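Local structure of berberine bridge enzyme-like 28 (5D79) at residues 60-66 and 107-111; 65-71 and 359-365; 130-136 and 147-151. The protein is a secreted plant flavoprotein oxidoreductase with covalently bound FAD that takes part in adaptation to salt stress. The contacts are given in a common frame with arbitrary orientation. Numbering follows the deposited sequence.

Interaction 1: 60-66 and 107-111; sequences ILDSSIQ and RSAGH. With FAD (flavin-adenine dinucleotide), chain E.
This buried contact in the FAD-binding domain sets the end of helix 58-63 and its following loop against the loop after strand 103-107. CA atoms come closest at Ser64-Gly110 (5.3 Å) and Gln66-His111 (5.0 Å). Arg107 NH1 and NH2 (chi1 t) donate to Leu61 O at 3.0 and 3.2 Å; NH2 also salt-bridges Asp129. Gln66 N donates to Gly110 O (3.2 Å). Gly110 CA (phi/psi 77/31) makes a CA-H...O contact with Ser64 O (3.3 Å), where a CB would clash. Gln66 CB makes a CH-pi contact over the His111 ring, 3.6 Å from its centroid. Waters join Ser64 OG (2.8 Å) to Ser108 O (2.7 Å), and Gln66 NE2 (2.6 Å) to Ala109 O (2.7 Å). The Gln66 amide is also hydrogen-bonded to Thr361 N and Glu359 O, and His111 NE2 to Thr176 OG1. Gly110 N and Ser108 N donate to FAD O2A (2.8 and 2.9 Å). His111 ND1 is covalently bonded to FAD C8M (1.6 Å), the 8alpha-histidyl linkage within the pyrophosphate-binding loop of PCMH-type flavoproteins.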
loop_
_atom_site.group_PDB
_atom_site.type_symbol
_atom_site.label_atom_id
_atom_site.label_comp_id
_atom_site.label_asym_id
_atom_site.label_seq_id
_atom_site.Cartn_x
_atom_site.Cartn_y
_atom_site.Cartn_z
ATOM N N ILE A 60 -14.671 -15.114 9.569
ATOM C CA ILE A 60 -13.802 -14.068 10.107
ATOM C C ILE A 60 -12.494 -14.009 9.315
ATOM O O ILE A 60 -11.992 -12.928 9.004
ATOM C CB ILE A 60 -13.500 -14.292 11.608
ATOM C CG1 ILE A 60 -14.750 -14.021 12.451
ATOM C CG2 ILE A 60 -12.375 -13.391 12.075
ATOM C CD1 ILE A 60 -15.041 -12.540 12.633
ATOM N N LEU A 61 -11.959 -15.178 8.971
ATOM C CA LEU A 61 -10.725 -15.263 8.196
ATOM C C LEU A 61 -10.922 -14.813 6.753
ATOM O O LEU A 61 -10.079 -14.108 6.195
ATOM C CB LEU A 61 -10.176 -16.690 8.206
ATOM C CG LEU A 61 -8.895 -16.908 7.396
ATOM C CD1 LEU A 61 -7.748 -16.083 7.969
ATOM C CD2 LEU A 61 -8.534 -18.394 7.332
ATOM N N ASP A 62 -12.032 -15.239 6.152
ATOM C CA ASP A 62 -12.283 -14.977 4.742
ATOM C C ASP A 62 -12.633 -13.517 4.502
ATOM O O ASP A 62 -12.381 -12.986 3.420
ATOM C CB ASP A 62 -13.418 -15.866 4.220
ATOM C CG ASP A 62 -12.998 -16.738 3.049
ATOM O OD1 ASP A 62 -12.744 -16.189 1.952
ATOM O OD2 ASP A 62 -12.951 -17.977 3.223
ATOM N N SER A 63 -13.203 -12.872 5.518
ATOM C CA SER A 63 -13.849 -11.564 5.343
ATOM C C SER A 63 -12.943 -10.446 4.809
ATOM O O SER A 63 -13.351 -9.686 3.926
ATOM C CB SER A 63 -14.481 -11.109 6.665
ATOM O OG SER A 63 -13.887 -11.752 7.776
ATOM N N SER A 64 -11.732 -10.331 5.340
ATOM C CA SER A 64 -10.830 -9.300 4.857
ATOM C C SER A 64 -9.676 -9.860 4.040
ATOM O O SER A 64 -8.576 -9.329 4.118
ATOM C CB SER A 64 -10.277 -8.466 6.023
ATOM O OG SER A 64 -10.278 -9.176 7.239
ATOM N N ILE A 65 -9.914 -10.921 3.263
ATOM C CA ILE A 65 -8.917 -11.359 2.277
ATOM C C ILE A 65 -9.154 -10.596 0.981
ATOM O O ILE A 65 -10.117 -10.847 0.261
ATOM C CB ILE A 65 -8.948 -12.882 2.009
ATOM C CG1 ILE A 65 -8.414 -13.650 3.226
ATOM C CG2 ILE A 65 -8.102 -13.214 0.795
ATOM C CD1 ILE A 65 -8.380 -15.170 3.071
ATOM N N GLN A 66 -8.280 -9.630 0.713
ATOM C CA GLN A 66 -8.446 -8.730 -0.418
ATOM C C GLN A 66 -7.540 -9.116 -1.590
ATOM O O GLN A 66 -7.324 -8.336 -2.522
ATOM C CB GLN A 66 -8.193 -7.292 0.023
ATOM C CG GLN A 66 -9.191 -6.792 1.067
ATOM C CD GLN A 66 -10.610 -6.564 0.521
ATOM O OE1 GLN A 66 -10.957 -6.995 -0.585
ATOM N NE2 GLN A 66 -11.436 -5.876 1.307
ATOM N N ARG A 107 -3.329 -8.558 11.037
ATOM C CA ARG A 107 -4.105 -8.080 9.903
ATOM C C ARG A 107 -4.907 -6.832 10.245
ATOM O O ARG A 107 -5.590 -6.789 11.264
ATOM C CB ARG A 107 -5.048 -9.174 9.394
ATOM C CG ARG A 107 -5.809 -8.762 8.149
ATOM C CD ARG A 107 -6.409 -9.936 7.417
ATOM N NE ARG A 107 -7.537 -10.507 8.134
ATOM C CZ ARG A 107 -8.195 -11.589 7.743
ATOM N NH1 ARG A 107 -7.826 -12.223 6.638
ATOM N NH2 ARG A 107 -9.225 -12.030 8.459
ATOM N N SER A 108 -4.815 -5.813 9.388
ATOM C CA SER A 108 -5.702 -4.651 9.480
ATOM C C SER A 108 -6.888 -4.813 8.534
ATOM O O SER A 108 -7.979 -5.138 8.967
ATOM C CB SER A 108 -4.956 -3.352 9.174
ATOM O OG SER A 108 -3.958 -3.105 10.146
ATOM N N ALA A 109 -6.680 -4.591 7.244
ATOM C CA ALA A 109 -7.779 -4.737 6.299
ATOM C C ALA A 109 -7.410 -5.691 5.180
ATOM O O ALA A 109 -8.193 -5.900 4.259
ATOM C CB ALA A 109 -8.196 -3.386 5.733
ATOM N N GLY A 110 -6.204 -6.249 5.251
ATOM C CA GLY A 110 -5.860 -7.427 4.472
ATOM C C GLY A 110 -5.555 -7.269 2.995
ATOM O O GLY A 110 -5.795 -8.185 2.206
ATOM N N HIS A 111 -5.006 -6.127 2.617
ATOM C CA HIS A 111 -4.623 -5.906 1.232
ATOM C C HIS A 111 -3.204 -6.373 0.874
ATOM O O HIS A 111 -2.726 -6.065 -0.212
ATOM C CB HIS A 111 -4.785 -4.425 0.891
ATOM C CG HIS A 111 -6.138 -4.095 0.347
ATOM N ND1 HIS A 111 -6.425 -4.146 -0.998
ATOM C CD2 HIS A 111 -7.294 -3.758 0.967
ATOM C CE1 HIS A 111 -7.697 -3.841 -1.189
ATOM N NE2 HIS A 111 -8.246 -3.603 -0.013
HETATM P PA FAD E . -2.783 -6.042 5.612
HETATM O O1A FAD E . -2.706 -7.334 4.838
HETATM O O2A FAD E . -3.787 -6.092 6.740
HETATM O O5B FAD E . -1.309 -5.639 6.137
HETATM C C5B FAD E . -0.179 -5.696 5.277
HETATM C C4B FAD E . 1.142 -5.835 6.045
HETATM O O4B FAD E . 1.173 -4.888 7.098
HETATM C C3B FAD E . 1.279 -7.217 6.667
HETATM O O3B FAD E . 2.621 -7.655 6.646
HETATM C C2B FAD E . 0.795 -6.998 8.089
HETATM O O2B FAD E . 1.373 -7.910 9.006
HETATM C C1B FAD E . 1.164 -5.542 8.356
HETATM N N9A FAD E . 0.264 -4.843 9.299
HETATM C C8A FAD E . -1.063 -4.510 9.143
HETATM N N7A FAD E . -1.476 -3.857 10.260
HETATM C C5A FAD E . -0.437 -3.766 11.124
HETATM C C6A FAD E . -0.292 -3.212 12.396
HETATM N N6A FAD E . -1.224 -2.412 12.901
HETATM N N1A FAD E . 0.930 -3.281 13.037
HETATM C C2A FAD E . 2.002 -3.885 12.419
HETATM N N3A FAD E . 1.851 -4.435 11.161
HETATM C C4A FAD E . 0.659 -4.378 10.524
HETATM N N1 FAD E . -0.605 1.119 -1.841
HETATM C C2 FAD E . -0.230 2.399 -2.214
HETATM O O2 FAD E . 0.527 3.064 -1.497
HETATM N N3 FAD E . -0.730 2.939 -3.392
HETATM C C4 FAD E . -1.592 2.220 -4.205
HETATM O O4 FAD E . -2.103 2.772 -5.180
HETATM C C4X FAD E . -1.984 0.939 -3.814
HETATM N N5 FAD E . -2.946 0.239 -4.526
HETATM C C5X FAD E . -3.537 -0.879 -3.956
HETATM C C6 FAD E . -4.671 -1.463 -4.518
HETATM C C7 FAD E . -5.250 -2.594 -3.937
HETATM C C7M FAD E . -6.463 -3.220 -4.556
HETATM C C8 FAD E . -4.722 -3.122 -2.757
HETATM C C8M FAD E . -5.309 -4.350 -2.125
HETATM C C9 FAD E . -3.589 -2.541 -2.198
HETATM C C9A FAD E . -2.965 -1.455 -2.820
HETATM N N10 FAD E . -1.815 -0.894 -2.287
HETATM C C10 FAD E . -1.503 0.412 -2.609
HETATM C "C1'" FAD E . -0.972 -1.664 -1.317
HETATM C "C2'" FAD E . -1.364 -1.450 0.133
HETATM O "O2'" FAD E . -1.084 -0.115 0.495
HETATM C "C3'" FAD E . -0.564 -2.436 0.976
HETATM O "O3'" FAD E . -0.983 -3.743 0.648
HETATM C "C4'" FAD E . -0.799 -2.246 2.454
HETATM O "O4'" FAD E . 0.287 -2.761 3.178
HETATM C "C5'" FAD E . -2.015 -3.043 2.873
HETATM O "O5'" FAD E . -2.429 -2.600 4.145
HETATM P P FAD E . -3.653 -3.373 4.833
HETATM O O1P FAD E . -3.766 -2.970 6.279
HETATM O O2P FAD E . -4.941 -3.113 4.092
HETATM O O3P FAD E . -3.185 -4.892 4.556
HETATM O O HOH W 1 -9.556 -7.359 9.307
HETATM O O HOH W 2 -10.326 -4.617 3.344
#

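Interaction 2: 65-71 and 359-365; sequences IQNPRFS and ERTSLSF
The loop after helix 58-63 meets loop 359-362 and the start of strand 363-372. The contact joins the PCMH-type FAD-binding fold to the part built on the seven-stranded antiparallel sheet, in an enzyme of the oxygen-dependent FAD-linked oxidoreductase family. CA atoms pair most closely at Gln66-Thr361 (5.5 Å) and Asn67-Ser364 (5.0 Å). Glu359 to Thr361 are extended, and Ser362 (phi/psi -118/-1) turns into the strand. Residues 68-69 form a short 3-10 segment.

Arg360 buries the most surface. Its extended side chain (chi1 to chi3 all t) lays the guanidinium along Ile65 and Pro68, with Ile65 O over one face. NH2 is 3.7 Å from Pro68 CA and 3.0 Å from Ser71 OG. NE is hydrogen-bonded to Asp62 O, and NH1 salt-bridges Glu435.

Gln66, chi1 m and chi2 m, bridges backbone atoms. OE1 accepts from Thr361 N at 2.8 Å, and NE2 donates to Glu359 O at 3.3 Å. A water also donates to Glu359 O and, weakly, to Gln66 OE1. Thr361 OG1 accepts from Leu363 N (3.2 Å), closing an ST turn.

Phe365, chi1 p, has its CA-to-CB bond pointing away, yet its ring packs on Gln66 and Asn67. Asn67 ND2 lies over one ring face, 3.2 Å from Phe365 CE1, and Gln66 O is at the edge. The ring also stacks edge-to-face with Tyr113 and lies about 4 Å from FAD (nearest atoms). Asn67 OD1 accepts from Phe365 N at 3.1 Å. Asn67 ND2 and Arg69 NH2 both donate to Phe365 O at 3.2 Å.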
loop_
_atom_site.group_PDB
_atom_site.type_symbol
_atom_site.label_atom_id
_atom_site.label_comp_id
_atom_site.label_asym_id
_atom_site.label_seq_id
_atom_site.Cartn_x
_atom_site.Cartn_y
_atom_site.Cartn_z
ATOM N N ILE A 65 -9.914 -10.921 3.263
ATOM C CA ILE A 65 -8.917 -11.359 2.277
ATOM C C ILE A 65 -9.154 -10.596 0.981
ATOM O O ILE A 65 -10.117 -10.847 0.261
ATOM C CB ILE A 65 -8.948 -12.882 2.009
ATOM C CG1 ILE A 65 -8.414 -13.650 3.226
ATOM C CG2 ILE A 65 -8.102 -13.214 0.795
ATOM C CD1 ILE A 65 -8.380 -15.170 3.071
ATOM N N GLN A 66 -8.280 -9.630 0.713
ATOM C CA GLN A 66 -8.446 -8.730 -0.418
ATOM C C GLN A 66 -7.540 -9.116 -1.590
ATOM O O GLN A 66 -7.324 -8.336 -2.522
ATOM C CB GLN A 66 -8.193 -7.292 0.023
ATOM C CG GLN A 66 -9.191 -6.792 1.067
ATOM C CD GLN A 66 -10.610 -6.564 0.521
ATOM O OE1 GLN A 66 -10.957 -6.995 -0.585
ATOM N NE2 GLN A 66 -11.436 -5.876 1.307
ATOM N N ASN A 67 -7.012 -10.334 -1.514
ATOM C CA ASN A 67 -6.483 -11.043 -2.672
ATOM C C ASN A 67 -6.980 -12.501 -2.599
ATOM O O ASN A 67 -6.335 -13.366 -1.986
ATOM C CB ASN A 67 -4.953 -10.965 -2.722
ATOM C CG ASN A 67 -4.402 -11.220 -4.118
ATOM O OD1 ASN A 67 -5.092 -11.775 -4.985
ATOM N ND2 ASN A 67 -3.154 -10.817 -4.344
ATOM N N PRO A 68 -8.156 -12.759 -3.201
ATOM C CA PRO A 68 -8.932 -14.007 -3.101
ATOM C C PRO A 68 -8.158 -15.295 -3.419
ATOM O O PRO A 68 -8.491 -16.363 -2.873
ATOM C CB PRO A 68 -10.055 -13.791 -4.120
ATOM C CG PRO A 68 -10.256 -12.321 -4.116
ATOM C CD PRO A 68 -8.882 -11.729 -3.964
ATOM N N ARG A 69 -7.137 -15.191 -4.266
ATOM C CA ARG A 69 -6.326 -16.343 -4.639
ATOM C C ARG A 69 -5.669 -16.964 -3.409
ATOM O O ARG A 69 -5.249 -18.125 -3.430
ATOM C CB ARG A 69 -5.268 -15.945 -5.675
ATOM C CG ARG A 69 -4.268 -14.933 -5.174
ATOM C CD ARG A 69 -3.309 -14.480 -6.281
ATOM N NE ARG A 69 -2.200 -15.406 -6.530
ATOM C CZ ARG A 69 -0.928 -15.035 -6.673
ATOM N NH1 ARG A 69 0.007 -15.949 -6.902
ATOM N NH2 ARG A 69 -0.582 -13.754 -6.589
ATOM N N PHE A 70 -5.588 -16.186 -2.335
ATOM C CA PHE A 70 -5.010 -16.667 -1.091
ATOM C C PHE A 70 -6.088 -17.035 -0.089
ATOM O O PHE A 70 -5.832 -17.126 1.112
ATOM C CB PHE A 70 -4.075 -15.621 -0.499
ATOM C CG PHE A 70 -2.860 -15.374 -1.331
ATOM C CD1 PHE A 70 -1.932 -16.386 -1.535
ATOM C CD2 PHE A 70 -2.642 -14.140 -1.905
ATOM C CE1 PHE A 70 -0.802 -16.168 -2.302
ATOM C CE2 PHE A 70 -1.513 -13.902 -2.672
ATOM C CZ PHE A 70 -0.589 -14.917 -2.873
ATOM N N SER A 71 -7.294 -17.251 -0.590
ATOM C CA SER A 71 -8.375 -17.733 0.251
ATOM C C SER A 71 -8.719 -19.172 -0.099
ATOM O O SER A 71 -9.762 -19.673 0.297
ATOM C CB SER A 71 -9.609 -16.855 0.099
ATOM O OG SER A 71 -10.101 -16.957 -1.214
ATOM N N GLU A 359 -16.204 -4.035 1.701
ATOM C CA GLU A 359 -16.630 -5.286 1.101
ATOM C C GLU A 359 -15.445 -6.024 0.479
ATOM O O GLU A 359 -14.429 -5.415 0.119
ATOM C CB GLU A 359 -17.743 -5.044 0.078
ATOM C CG GLU A 359 -19.089 -4.673 0.715
ATOM C CD GLU A 359 -19.536 -5.654 1.808
ATOM O OE1 GLU A 359 -19.731 -6.856 1.507
ATOM O OE2 GLU A 359 -19.699 -5.218 2.973
ATOM N N ARG A 360 -15.577 -7.348 0.399
ATOM C CA ARG A 360 -14.529 -8.212 -0.127
ATOM C C ARG A 360 -14.378 -7.991 -1.625
ATOM O O ARG A 360 -15.371 -7.854 -2.330
ATOM C CB ARG A 360 -14.853 -9.681 0.181
ATOM C CG ARG A 360 -13.644 -10.615 0.204
ATOM C CD ARG A 360 -14.047 -12.017 0.626
ATOM N NE ARG A 360 -12.957 -12.991 0.542
ATOM C CZ ARG A 360 -12.553 -13.577 -0.583
ATOM N NH1 ARG A 360 -13.122 -13.270 -1.743
ATOM N NH2 ARG A 360 -11.568 -14.463 -0.550
ATOM N N THR A 361 -13.143 -7.928 -2.114
ATOM C CA THR A 361 -12.927 -7.854 -3.549
ATOM C C THR A 361 -13.234 -9.196 -4.215
ATOM O O THR A 361 -13.295 -10.243 -3.553
ATOM C CB THR A 361 -11.493 -7.456 -3.887
ATOM O OG1 THR A 361 -11.360 -7.335 -5.307
ATOM C CG2 THR A 361 -10.530 -8.516 -3.380
ATOM N N SER A 362 -13.427 -9.167 -5.529
ATOM C CA SER A 362 -13.719 -10.394 -6.258
ATOM C C SER A 362 -12.622 -10.675 -7.270
ATOM O O SER A 362 -12.660 -11.688 -7.967
ATOM C CB SER A 362 -15.082 -10.305 -6.951
ATOM O OG SER A 362 -14.995 -9.645 -8.201
ATOM N N LEU A 363 -11.641 -9.774 -7.335
ATOM C CA LEU A 363 -10.546 -9.880 -8.296
ATOM C C LEU A 363 -9.227 -10.230 -7.624
ATOM O O LEU A 363 -8.720 -9.464 -6.793
ATOM C CB LEU A 363 -10.377 -8.574 -9.086
ATOM C CG LEU A 363 -11.607 -8.097 -9.866
ATOM C CD1 LEU A 363 -11.252 -6.964 -10.799
ATOM C CD2 LEU A 363 -12.231 -9.262 -10.638
ATOM N N SER A 364 -8.688 -11.397 -7.984
ATOM C CA SER A 364 -7.340 -11.793 -7.583
ATOM C C SER A 364 -6.339 -11.032 -8.429
ATOM O O SER A 364 -6.672 -10.555 -9.511
ATOM C CB SER A 364 -7.126 -13.300 -7.747
ATOM O OG SER A 364 -7.983 -14.038 -6.898
ATOM N N PHE A 365 -5.106 -10.924 -7.951
ATOM C CA PHE A 365 -4.106 -10.193 -8.706
ATOM C C PHE A 365 -2.679 -10.662 -8.399
ATOM O O PHE A 365 -2.425 -11.325 -7.388
ATOM C CB PHE A 365 -4.250 -8.684 -8.442
ATOM C CG PHE A 365 -4.035 -8.296 -7.006
ATOM C CD1 PHE A 365 -2.753 -8.092 -6.508
ATOM C CD2 PHE A 365 -5.116 -8.138 -6.146
ATOM C CE1 PHE A 365 -2.551 -7.752 -5.182
ATOM C CE2 PHE A 365 -4.917 -7.790 -4.809
ATOM C CZ PHE A 365 -3.633 -7.600 -4.328
HETATM O O HOH W 3 -11.987 -4.164 -1.529
#

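Interaction 3: 130-136 and 147-151; sequences LRNLRSI and VQTGA. With FAD (flavin-adenine dinucleotide), chain E; PO4 (phosphate ion), chain D.
The open end of the beta hairpin 136-139/144-148 runs into two type I turns, Leu130-Leu133 and Gln148-Ala151, in the PCMH-type FAD-binding domain. Val147 and Ile136 form a non-hydrogen-bonded pair (CA-CA 4.7 Å). Their CG1 atoms meet at 3.8 Å, on the face covered by helix 153-163. Gln148 N donates to Ser135 O at 3.1 Å. Its side chain, chi1 m and chi2 t, lets OE1 accept from Ser135 N at 3.2 Å, while NE2 is weakly hydrogen-bonded to a phosphate ion, probably from the crystallisation liquor. Thr149 CB and Leu130 CD1 line the adenine site, 3.5 and 3.4 Å from FAD N6A. Thr149 OG1 is hydrogen-bonded to Ile239 O, and a water links it to Leu133 O. At Gly150 a CB would clash with Leu130 O and Leu133 O. Its N donates to Leu133 O (2.8 Å), and its CA makes a CA-H...O contact with Leu130 O (3.2 Å). Last, Ala151 CB touches Ile136 CD1 at 3.9 Å.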
loop_
_atom_site.group_PDB
_atom_site.type_symbol
_atom_site.label_atom_id
_atom_site.label_comp_id
_atom_site.label_asym_id
_atom_site.label_seq_id
_atom_site.Cartn_x
_atom_site.Cartn_y
_atom_site.Cartn_z
ATOM N N LEU A 130 -7.405 -6.763 13.396
ATOM C CA LEU A 130 -7.624 -5.480 14.073
ATOM C C LEU A 130 -8.945 -4.820 13.723
ATOM O O LEU A 130 -9.151 -3.647 14.023
ATOM C CB LEU A 130 -6.490 -4.513 13.749
ATOM C CG LEU A 130 -5.115 -4.985 14.215
ATOM C CD1 LEU A 130 -4.034 -4.095 13.662
ATOM C CD2 LEU A 130 -5.069 -5.004 15.728
ATOM N N ARG A 131 -9.843 -5.586 13.114
ATOM C CA ARG A 131 -11.110 -5.068 12.620
ATOM C C ARG A 131 -11.949 -4.309 13.654
ATOM O O ARG A 131 -12.740 -3.452 13.289
ATOM C CB ARG A 131 -11.938 -6.217 12.056
ATOM C CG ARG A 131 -12.454 -7.206 13.094
ATOM C CD ARG A 131 -13.171 -8.317 12.386
ATOM N NE ARG A 131 -12.417 -8.686 11.196
ATOM C CZ ARG A 131 -12.795 -9.606 10.318
ATOM N NH1 ARG A 131 -13.934 -10.264 10.490
ATOM N NH2 ARG A 131 -12.027 -9.865 9.267
ATOM N N ASN A 132 -11.778 -4.620 14.937
ATOM C CA ASN A 132 -12.584 -4.001 15.991
ATOM C C ASN A 132 -12.003 -2.694 16.513
ATOM O O ASN A 132 -12.704 -1.913 17.159
ATOM C CB ASN A 132 -12.767 -4.972 17.161
ATOM C CG ASN A 132 -13.694 -6.118 16.827
ATOM O OD1 ASN A 132 -14.536 -6.009 15.927
ATOM N ND2 ASN A 132 -13.554 -7.226 17.554
ATOM N N LEU A 133 -10.719 -2.468 16.244
ATOM C CA LEU A 133 -10.045 -1.246 16.675
ATOM C C LEU A 133 -9.837 -0.306 15.491
ATOM O O LEU A 133 -8.759 -0.256 14.901
ATOM C CB LEU A 133 -8.705 -1.571 17.345
ATOM C CG LEU A 133 -8.765 -2.417 18.618
ATOM C CD1 LEU A 133 -7.373 -2.708 19.165
ATOM C CD2 LEU A 133 -9.626 -1.722 19.659
ATOM N N ARG A 134 -10.882 0.441 15.155
ATOM C CA ARG A 134 -10.857 1.312 13.990
ATOM C C ARG A 134 -11.406 2.696 14.306
ATOM O O ARG A 134 -11.912 3.395 13.420
ATOM C CB ARG A 134 -11.647 0.684 12.840
ATOM C CG ARG A 134 -13.082 0.352 13.158
ATOM C CD ARG A 134 -13.748 -0.265 11.950
ATOM N NE ARG A 134 -14.650 -1.348 12.321
ATOM C CZ ARG A 134 -15.525 -1.912 11.494
ATOM N NH1 ARG A 134 -16.300 -2.899 11.924
ATOM N NH2 ARG A 134 -15.630 -1.482 10.243
ATOM N N SER A 135 -11.300 3.091 15.569
ATOM C CA SER A 135 -11.842 4.367 16.015
ATOM C C SER A 135 -11.021 5.537 15.488
ATOM O O SER A 135 -9.792 5.531 15.579
ATOM C CB SER A 135 -11.904 4.413 17.541
ATOM O OG SER A 135 -12.793 3.426 18.042
ATOM N N ILE A 136 -11.707 6.538 14.939
ATOM C CA ILE A 136 -11.050 7.711 14.384
ATOM C C ILE A 136 -11.516 8.983 15.068
ATOM O O ILE A 136 -12.668 9.376 14.964
ATOM C CB ILE A 136 -11.296 7.842 12.864
ATOM C CG1 ILE A 136 -10.795 6.588 12.136
ATOM C CG2 ILE A 136 -10.598 9.090 12.317
ATOM C CD1 ILE A 136 -11.277 6.441 10.714
ATOM N N VAL A 147 -5.835 7.727 14.749
ATOM C CA VAL A 147 -6.480 6.758 13.883
ATOM C C VAL A 147 -6.040 5.356 14.251
ATOM O O VAL A 147 -4.902 4.974 13.980
ATOM C CB VAL A 147 -6.156 7.010 12.397
ATOM C CG1 VAL A 147 -7.118 6.205 11.498
ATOM C CG2 VAL A 147 -6.213 8.501 12.083
ATOM N N GLN A 148 -6.941 4.600 14.870
ATOM C CA GLN A 148 -6.671 3.212 15.213
ATOM C C GLN A 148 -6.436 2.389 13.955
ATOM O O GLN A 148 -7.129 2.554 12.949
ATOM C CB GLN A 148 -7.814 2.618 16.025
ATOM C CG GLN A 148 -8.037 3.291 17.360
ATOM C CD GLN A 148 -8.804 2.404 18.325
ATOM O OE1 GLN A 148 -9.706 1.685 17.927
ATOM N NE2 GLN A 148 -8.429 2.442 19.595
ATOM N N THR A 149 -5.462 1.491 14.030
ATOM C CA THR A 149 -4.928 0.807 12.852
ATOM C C THR A 149 -5.878 -0.176 12.151
ATOM O O THR A 149 -5.558 -0.687 11.073
ATOM C CB THR A 149 -3.651 0.047 13.233
ATOM O OG1 THR A 149 -3.881 -0.667 14.454
ATOM C CG2 THR A 149 -2.494 1.031 13.418
ATOM N N GLY A 150 -7.034 -0.445 12.754
ATOM C CA GLY A 150 -8.020 -1.311 12.135
ATOM C C GLY A 150 -8.859 -0.563 11.117
ATOM O O GLY A 150 -9.636 -1.169 10.376
ATOM N N ALA A 151 -8.685 0.757 11.080
ATOM C CA ALA A 151 -9.444 1.621 10.191
ATOM C C ALA A 151 -8.957 1.501 8.756
ATOM O O ALA A 151 -7.795 1.179 8.513
ATOM C CB ALA A 151 -9.357 3.054 10.660
HETATM P PA FAD E . -2.783 -6.042 5.612
HETATM O O1A FAD E . -2.706 -7.334 4.838
HETATM O O2A FAD E . -3.787 -6.092 6.740
HETATM O O5B FAD E . -1.309 -5.639 6.137
HETATM C C5B FAD E . -0.179 -5.696 5.277
HETATM C C4B FAD E . 1.142 -5.835 6.045
HETATM O O4B FAD E . 1.173 -4.888 7.098
HETATM C C3B FAD E . 1.279 -7.217 6.667
HETATM O O3B FAD E . 2.621 -7.655 6.646
HETATM C C2B FAD E . 0.795 -6.998 8.089
HETATM O O2B FAD E . 1.373 -7.910 9.006
HETATM C C1B FAD E . 1.164 -5.542 8.356
HETATM N N9A FAD E . 0.264 -4.843 9.299
HETATM C C8A FAD E . -1.063 -4.510 9.143
HETATM N N7A FAD E . -1.476 -3.857 10.260
HETATM C C5A FAD E . -0.437 -3.766 11.124
HETATM C C6A FAD E . -0.292 -3.212 12.396
HETATM N N6A FAD E . -1.224 -2.412 12.901
HETATM N N1A FAD E . 0.930 -3.281 13.037
HETATM C C2A FAD E . 2.002 -3.885 12.419
HETATM N N3A FAD E . 1.851 -4.435 11.161
HETATM C C4A FAD E . 0.659 -4.378 10.524
HETATM N N1 FAD E . -0.605 1.119 -1.841
HETATM C C2 FAD E . -0.230 2.399 -2.214
HETATM O O2 FAD E . 0.527 3.064 -1.497
HETATM N N3 FAD E . -0.730 2.939 -3.392
HETATM C C4 FAD E . -1.592 2.220 -4.205
HETATM O O4 FAD E . -2.103 2.772 -5.180
HETATM C C4X FAD E . -1.984 0.939 -3.814
HETATM N N5 FAD E . -2.946 0.239 -4.526
HETATM C C5X FAD E . -3.537 -0.879 -3.956
HETATM C C6 FAD E . -4.671 -1.463 -4.518
HETATM C C7 FAD E . -5.250 -2.594 -3.937
HETATM C C7M FAD E . -6.463 -3.220 -4.556
HETATM C C8 FAD E . -4.722 -3.122 -2.757
HETATM C C8M FAD E . -5.309 -4.350 -2.125
HETATM C C9 FAD E . -3.589 -2.541 -2.198
HETATM C C9A FAD E . -2.965 -1.455 -2.820
HETATM N N10 FAD E . -1.815 -0.894 -2.287
HETATM C C10 FAD E . -1.503 0.412 -2.609
HETATM C "C1'" FAD E . -0.972 -1.664 -1.317
HETATM C "C2'" FAD E . -1.364 -1.450 0.133
HETATM O "O2'" FAD E . -1.084 -0.115 0.495
HETATM C "C3'" FAD E . -0.564 -2.436 0.976
HETATM O "O3'" FAD E . -0.983 -3.743 0.648
HETATM C "C4'" FAD E . -0.799 -2.246 2.454
HETATM O "O4'" FAD E . 0.287 -2.761 3.178
HETATM C "C5'" FAD E . -2.015 -3.043 2.873
HETATM O "O5'" FAD E . -2.429 -2.600 4.145
HETATM P P FAD E . -3.653 -3.373 4.833
HETATM O O1P FAD E . -3.766 -2.970 6.279
HETATM O O2P FAD E . -4.941 -3.113 4.092
HETATM O O3P FAD E . -3.185 -4.892 4.556
HETATM P P PO4 D . -6.217 5.570 20.163
HETATM O O1 PO4 D . -5.772 6.241 18.887
HETATM O O2 PO4 D . -5.766 6.421 21.329
HETATM O O3 PO4 D . -7.717 5.431 20.153
HETATM O O4 PO4 D . -5.605 4.194 20.258
HETATM O O HOH W 4 -6.102 -1.565 15.723
#

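Interactions 1 and 3 are mostly buried and both touch FAD, at the flavin attachment and pyrophosphate in one and at the adenine in the other. Interaction 2 is only partly buried, and it alone reaches the seven-stranded sheet. It shares Ile65 and Gln66 with interaction 1, so Gln66 meets both His111 and the 359-361 backbone. A salt bridge between Asp62 and Arg360 also ties these two. Interactions 1 and 3 join through Arg107 with Leu130 and through Arg131 with Ser63. Interaction 2 relies largely on side chains bonding to backbone, interaction 3 on backbone pairing and close turn packing. Interaction 1 combines an arginine on carbonyl Leu61 O with a backbone bond, a CH-pi contact and the covalent flavin link.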